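Ubiquitin-conjugating enzyme (Plasmodium falciparum 3D7, PDB 2H2Y) probably acts as a ubiquitin-conjugating (E2) enzyme that passes activated ubiquitin on to targets, the crystallised piece being the ubiquitin-conjugating domain of a longer, probably membrane-bound protein. Local coordinates at residues 16-20 with 21-25; 111-114 with 115-119. All coordinates share one frame; numbering follows the deposited sequence.

Contact 1 (16-20 with 21-25); sequences YNLGN and ANYRI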
loop_
_atom_site.group_PDB
_atom_site.type_symbol
_atom_site.label_atom_id
_atom_site.label_comp_id
_atom_site.label_asym_id
_atom_site.label_seq_id
_atom_site.Cartn_x
_atom_site.Cartn_y
_atom_site.Cartn_z
ATOM N N TYR A 16 -0.586 -21.224 -0.927
ATOM C CA TYR A 16 0.779 -20.926 -0.508
ATOM C C TYR A 16 1.156 -21.678 0.762
ATOM O O TYR A 16 0.388 -21.733 1.730
ATOM C CB TYR A 16 0.972 -19.418 -0.284
ATOM C CG TYR A 16 0.980 -18.588 -1.551
ATOM C CD1 TYR A 16 -0.014 -17.643 -1.790
ATOM C CD2 TYR A 16 1.970 -18.763 -2.518
ATOM C CE1 TYR A 16 -0.028 -16.895 -2.962
ATOM C CE2 TYR A 16 1.967 -18.021 -3.697
ATOM C CZ TYR A 16 0.962 -17.090 -3.915
ATOM O OH TYR A 16 0.924 -16.371 -5.091
ATOM N N ASN A 17 2.353 -22.252 0.740
ATOM C CA ASN A 17 2.880 -23.006 1.867
ATOM C C ASN A 17 2.518 -22.330 3.188
ATOM O O ASN A 17 2.809 -21.154 3.392
ATOM C CB ASN A 17 4.398 -23.127 1.731
ATOM C CG ASN A 17 4.870 -24.557 1.827
ATOM O OD1 ASN A 17 6.027 -24.869 1.527
ATOM N ND2 ASN A 17 3.972 -25.443 2.253
ATOM N N LEU A 18 1.890 -23.089 4.080
ATOM C CA LEU A 18 1.446 -22.582 5.377
ATOM C C LEU A 18 2.541 -22.053 6.318
ATOM O O LEU A 18 2.392 -22.101 7.543
ATOM C CB LEU A 18 0.618 -23.671 6.074
ATOM C CG LEU A 18 -0.631 -24.122 5.289
ATOM C CD1 LEU A 18 -1.038 -25.530 5.705
ATOM C CD2 LEU A 18 -1.777 -23.133 5.502
ATOM N N GLY A 19 3.622 -21.530 5.740
ATOM C CA GLY A 19 4.712 -20.986 6.534
ATOM C C GLY A 19 5.618 -20.009 5.784
ATOM O O GLY A 19 6.537 -19.429 6.372
ATOM N N ASN A 20 5.354 -19.816 4.493
ATOM C CA ASN A 20 6.154 -18.923 3.658
ATOM C C ASN A 20 5.716 -17.473 3.642
ATOM O O ASN A 20 4.610 -17.144 4.067
ATOM C CB ASN A 20 6.178 -19.445 2.230
ATOM C CG ASN A 20 7.023 -20.680 2.093
ATOM O OD1 ASN A 20 7.050 -21.322 1.041
ATOM N ND2 ASN A 20 7.736 -21.023 3.163
ATOM N N ALA A 21 6.601 -16.616 3.132
ATOM C CA ALA A 21 6.350 -15.178 3.040
ATOM C C ALA A 21 5.124 -14.869 2.185
ATOM O O ALA A 21 4.358 -13.953 2.496
ATOM C CB ALA A 21 7.579 -14.466 2.468
ATOM N N ASN A 22 4.945 -15.633 1.110
ATOM C CA ASN A 22 3.802 -15.435 0.230
ATOM C C ASN A 22 2.496 -15.633 0.989
ATOM O O ASN A 22 1.531 -14.898 0.781
ATOM C CB ASN A 22 3.881 -16.392 -0.957
ATOM C CG ASN A 22 4.786 -15.869 -2.065
ATOM O OD1 ASN A 22 5.158 -16.601 -2.988
ATOM N ND2 ASN A 22 5.132 -14.591 -1.983
ATOM N N TYR A 23 2.476 -16.619 1.880
ATOM C CA TYR A 23 1.296 -16.901 2.684
ATOM C C TYR A 23 0.825 -15.625 3.369
ATOM O O TYR A 23 -0.306 -15.182 3.174
ATOM C CB TYR A 23 1.621 -17.973 3.721
ATOM C CG TYR A 23 0.491 -18.275 4.691
ATOM C CD1 TYR A 23 0.231 -17.434 5.774
ATOM C CD2 TYR A 23 -0.309 -19.410 4.532
ATOM C CE1 TYR A 23 -0.787 -17.708 6.673
ATOM C CE2 TYR A 23 -1.337 -19.698 5.429
ATOM C CZ TYR A 23 -1.568 -18.840 6.496
ATOM O OH TYR A 23 -2.587 -19.102 7.385
ATOM N N ARG A 24 1.698 -15.034 4.175
ATOM C CA ARG A 24 1.368 -13.799 4.870
ATOM C C ARG A 24 0.962 -12.698 3.885
ATOM O O ARG A 24 0.042 -11.931 4.151
ATOM C CB ARG A 24 2.562 -13.343 5.709
ATOM C CG ARG A 24 2.426 -11.959 6.305
ATOM C CD ARG A 24 1.108 -11.796 7.016
ATOM N NE ARG A 24 1.006 -10.475 7.623
ATOM C CZ ARG A 24 1.757 -10.067 8.638
ATOM N NH1 ARG A 24 2.668 -10.879 9.158
ATOM N NH2 ARG A 24 1.590 -8.847 9.134
ATOM N N ILE A 25 1.649 -12.621 2.748
ATOM C CA ILE A 25 1.329 -11.617 1.745
ATOM C C ILE A 25 -0.084 -11.848 1.233
ATOM O O ILE A 25 -0.874 -10.912 1.095
ATOM C CB ILE A 25 2.338 -11.663 0.567
ATOM C CG1 ILE A 25 3.646 -11.001 0.995
ATOM C CG2 ILE A 25 1.783 -10.942 -0.658
ATOM C CD1 ILE A 25 4.774 -11.218 0.027
#
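The backbone doubles back between Tyr-16 and Tyr-23, whose CA atoms come within 5.2 Å, because the loop 16-20 turns sharply before entering helix 21-34. This is the N-terminal start of the first helix of the ubiquitin-conjugating fold, with Asn-20 at the N-cap position. Its side chain makes no capping bond; its carbonyl does the linking instead, as Tyr-23 N reaches Asn-20 O at 3.1 Å with a strongly bent N-H...O angle of 122°, a weak bond. Just before it, Asn-20 N bonds back to Asn-17 O at 3.1 Å, tightening the turn that leads into the helix.

Two tyrosines, Tyr-16 and Tyr-23, send their rings in different directions from the bend. With CG turned away from its own carbonyl carbon (chi1 -71°), the Tyr-16 ring offers one face to Asn-22. There the CB of Asn-22 sits 3.7 Å from the ring centroid and 22° off its normal, a CH-pi contact displaced toward the CD2 rim. The CB atoms of Tyr-16 and Tyr-23 also meet, 4.3 Å apart.

The ring of Tyr-23 goes elsewhere: its CG extends anti to the backbone N and carries the ring past the carbonyl of Tyr-16 toward Leu-18, with Tyr-16 O at the ring edge, in plane. The carbonyl of Asn-17 approaches Tyr-23 CB, its O atom at 3.4 Å, so the polar turn leans on the root of this side chain. Neighbouring Arg-24 points out of the bend, its NE in a salt bridge with Glu-28 OE1. Leu-18 crosses Tyr-23 at a slant, with its CD2 branch meeting ring atom CE2 at 3.5 Å.

Contact 2 (111-114 with 115-119); sequences DDYN and PSLSI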
loop_
_atom_site.group_PDB
_atom_site.type_symbol
_atom_site.label_atom_id
_atom_site.label_comp_id
_atom_site.label_asym_id
_atom_site.label_seq_id
_atom_site.Cartn_x
_atom_site.Cartn_y
_atom_site.Cartn_z
ATOM N N ASP A 111 12.005 2.756 10.757
ATOM C CA ASP A 111 12.413 2.622 12.148
ATOM C C ASP A 111 11.335 2.337 13.187
ATOM O O ASP A 111 11.650 2.104 14.357
ATOM C CB ASP A 111 13.224 3.853 12.548
ATOM C CG ASP A 111 14.578 3.894 11.858
ATOM O OD1 ASP A 111 14.615 3.718 10.624
ATOM O OD2 ASP A 111 15.603 4.094 12.544
ATOM N N ASP A 112 10.070 2.347 12.775
ATOM C CA ASP A 112 8.970 2.062 13.695
ATOM C C ASP A 112 8.159 0.864 13.231
ATOM O O ASP A 112 7.180 0.479 13.867
ATOM C CB ASP A 112 8.034 3.260 13.825
ATOM C CG ASP A 112 8.459 4.209 14.918
ATOM O OD1 ASP A 112 8.952 3.719 15.961
ATOM O OD2 ASP A 112 8.284 5.437 14.743
ATOM N N TYR A 113 8.574 0.277 12.118
ATOM C CA TYR A 113 7.877 -0.867 11.562
ATOM C C TYR A 113 8.111 -2.121 12.367
ATOM O O TYR A 113 9.195 -2.328 12.903
ATOM C CB TYR A 113 8.346 -1.133 10.134
ATOM C CG TYR A 113 7.808 -2.423 9.562
ATOM C CD1 TYR A 113 6.545 -2.482 8.978
ATOM C CD2 TYR A 113 8.560 -3.592 9.619
ATOM C CE1 TYR A 113 6.048 -3.680 8.460
ATOM C CE2 TYR A 113 8.070 -4.791 9.110
ATOM C CZ TYR A 113 6.819 -4.827 8.533
ATOM O OH TYR A 113 6.344 -6.018 8.038
ATOM N N ASN A 114 7.077 -2.953 12.436
ATOM C CA ASN A 114 7.151 -4.241 13.115
ATOM C C ASN A 114 6.260 -5.199 12.316
ATOM O O ASN A 114 5.185 -4.818 11.844
ATOM C CB ASN A 114 6.684 -4.143 14.574
ATOM C CG ASN A 114 5.216 -3.850 14.695
ATOM O OD1 ASN A 114 4.779 -2.711 14.525
ATOM N ND2 ASN A 114 4.433 -4.882 14.978
ATOM N N PRO A 115 6.698 -6.457 12.160
ATOM C CA PRO A 115 5.991 -7.505 11.421
ATOM C C PRO A 115 4.459 -7.478 11.444
ATOM O O PRO A 115 3.823 -7.816 10.453
ATOM C CB PRO A 115 6.551 -8.784 12.036
ATOM C CG PRO A 115 7.955 -8.409 12.339
ATOM C CD PRO A 115 7.792 -7.046 12.957
ATOM N N SER A 116 3.864 -7.074 12.558
ATOM C CA SER A 116 2.409 -7.072 12.654
ATOM C C SER A 116 1.659 -5.962 11.916
ATOM O O SER A 116 0.439 -6.012 11.808
ATOM C CB SER A 116 1.984 -7.051 14.122
ATOM O OG SER A 116 2.099 -5.747 14.658
ATOM N N LEU A 117 2.357 -4.947 11.426
ATOM C CA LEU A 117 1.653 -3.888 10.716
ATOM C C LEU A 117 0.935 -4.470 9.505
ATOM O O LEU A 117 1.434 -5.387 8.852
ATOM C CB LEU A 117 2.629 -2.791 10.282
ATOM C CG LEU A 117 2.807 -1.587 11.216
ATOM C CD1 LEU A 117 2.508 -1.965 12.660
ATOM C CD2 LEU A 117 4.225 -1.056 11.071
ATOM N N SER A 118 -0.251 -3.945 9.230
ATOM C CA SER A 118 -1.045 -4.399 8.093
ATOM C C SER A 118 -0.822 -3.465 6.908
ATOM O O SER A 118 -0.764 -2.240 7.075
ATOM C CB SER A 118 -2.538 -4.403 8.444
ATOM O OG SER A 118 -3.137 -3.122 8.290
ATOM N N ILE A 119 -0.703 -4.033 5.710
ATOM C CA ILE A 119 -0.491 -3.213 4.522
ATOM C C ILE A 119 -1.605 -2.182 4.380
ATOM O O ILE A 119 -1.338 -1.001 4.150
ATOM C CB ILE A 119 -0.424 -4.069 3.248
ATOM C CG1 ILE A 119 0.649 -5.148 3.403
ATOM C CG2 ILE A 119 -0.091 -3.194 2.061
ATOM C CD1 ILE A 119 2.031 -4.613 3.780
#
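Tyr-113 and Leu-117 lie alongside each other but run in opposite directions, so that the CD2 branch of the leucine meets the ring near its root, 3.4 Å from Tyr-113 CD1, while Leu-117 CB lies 4.0 Å from CE1. The CD2 methyl approaches the ring obliquely. In Tyr-113, CG stands opposite the backbone N (chi1 172°), which swings the ring toward the residues that follow. The same ring reaches Pro-115 with its outer half: CE2 is 3.7 Å from Pro-115 N, and OH is equally far, 3.7 Å, from Pro-115 CA. The hydroxyl is also hydrogen-bonded to Pro-80 O, which fixes the far end of the ring against another loop.

What brings these side chains together is a type I beta turn from Asn-114 to Leu-117, placed in the loop of the ubiquitin-conjugating fold that leads from strand 85-88 to helix 119-130. Pro-115 and Ser-116 occupy its corners. The turn is closed by Leu-117 N bonding to Asn-114 O at 2.9 Å, almost straight at 177°; the donor is tilted 20° from the carbonyl plane.

The side chain of Asn-114 also meets Leu-117, crossing it at about a right angle, with its CG 3.9 Å from CD1. CD1 meets the asparagine side chain, whereas CD2 touches both the tyrosine ring and Asn-114 N. Asn-114 CB also packs against the proline ring, 3.5 Å from Pro-115 CD. Just past the turn, Ser-118 takes the N-cap position of helix 119-130 and its OG accepts the backbone N-H of Gly-121, while Ile-119 N is hydrogen-bonded to Glu-28 OE2.

Overall arrangement
The two contacts follow one another along the chain and stand at the starts of its two helices: contact 1 leads into helix 21-34, contact 2 into helix 119-130. Their centres are about 17 Å apart, yet Arg-24 bridges them, with NH2 2.8 Å from Pro-115 O in a probable hydrogen bond. Both contacts also engage Glu-28 of helix 21-34, so one carboxylate serves both helix starts. Contact 2 lies a few residues after Cys-105, which forms an interchain disulfide in a crystal entry of this protein and, by the family pattern, probably corresponds to the ubiquitin-accepting cysteine.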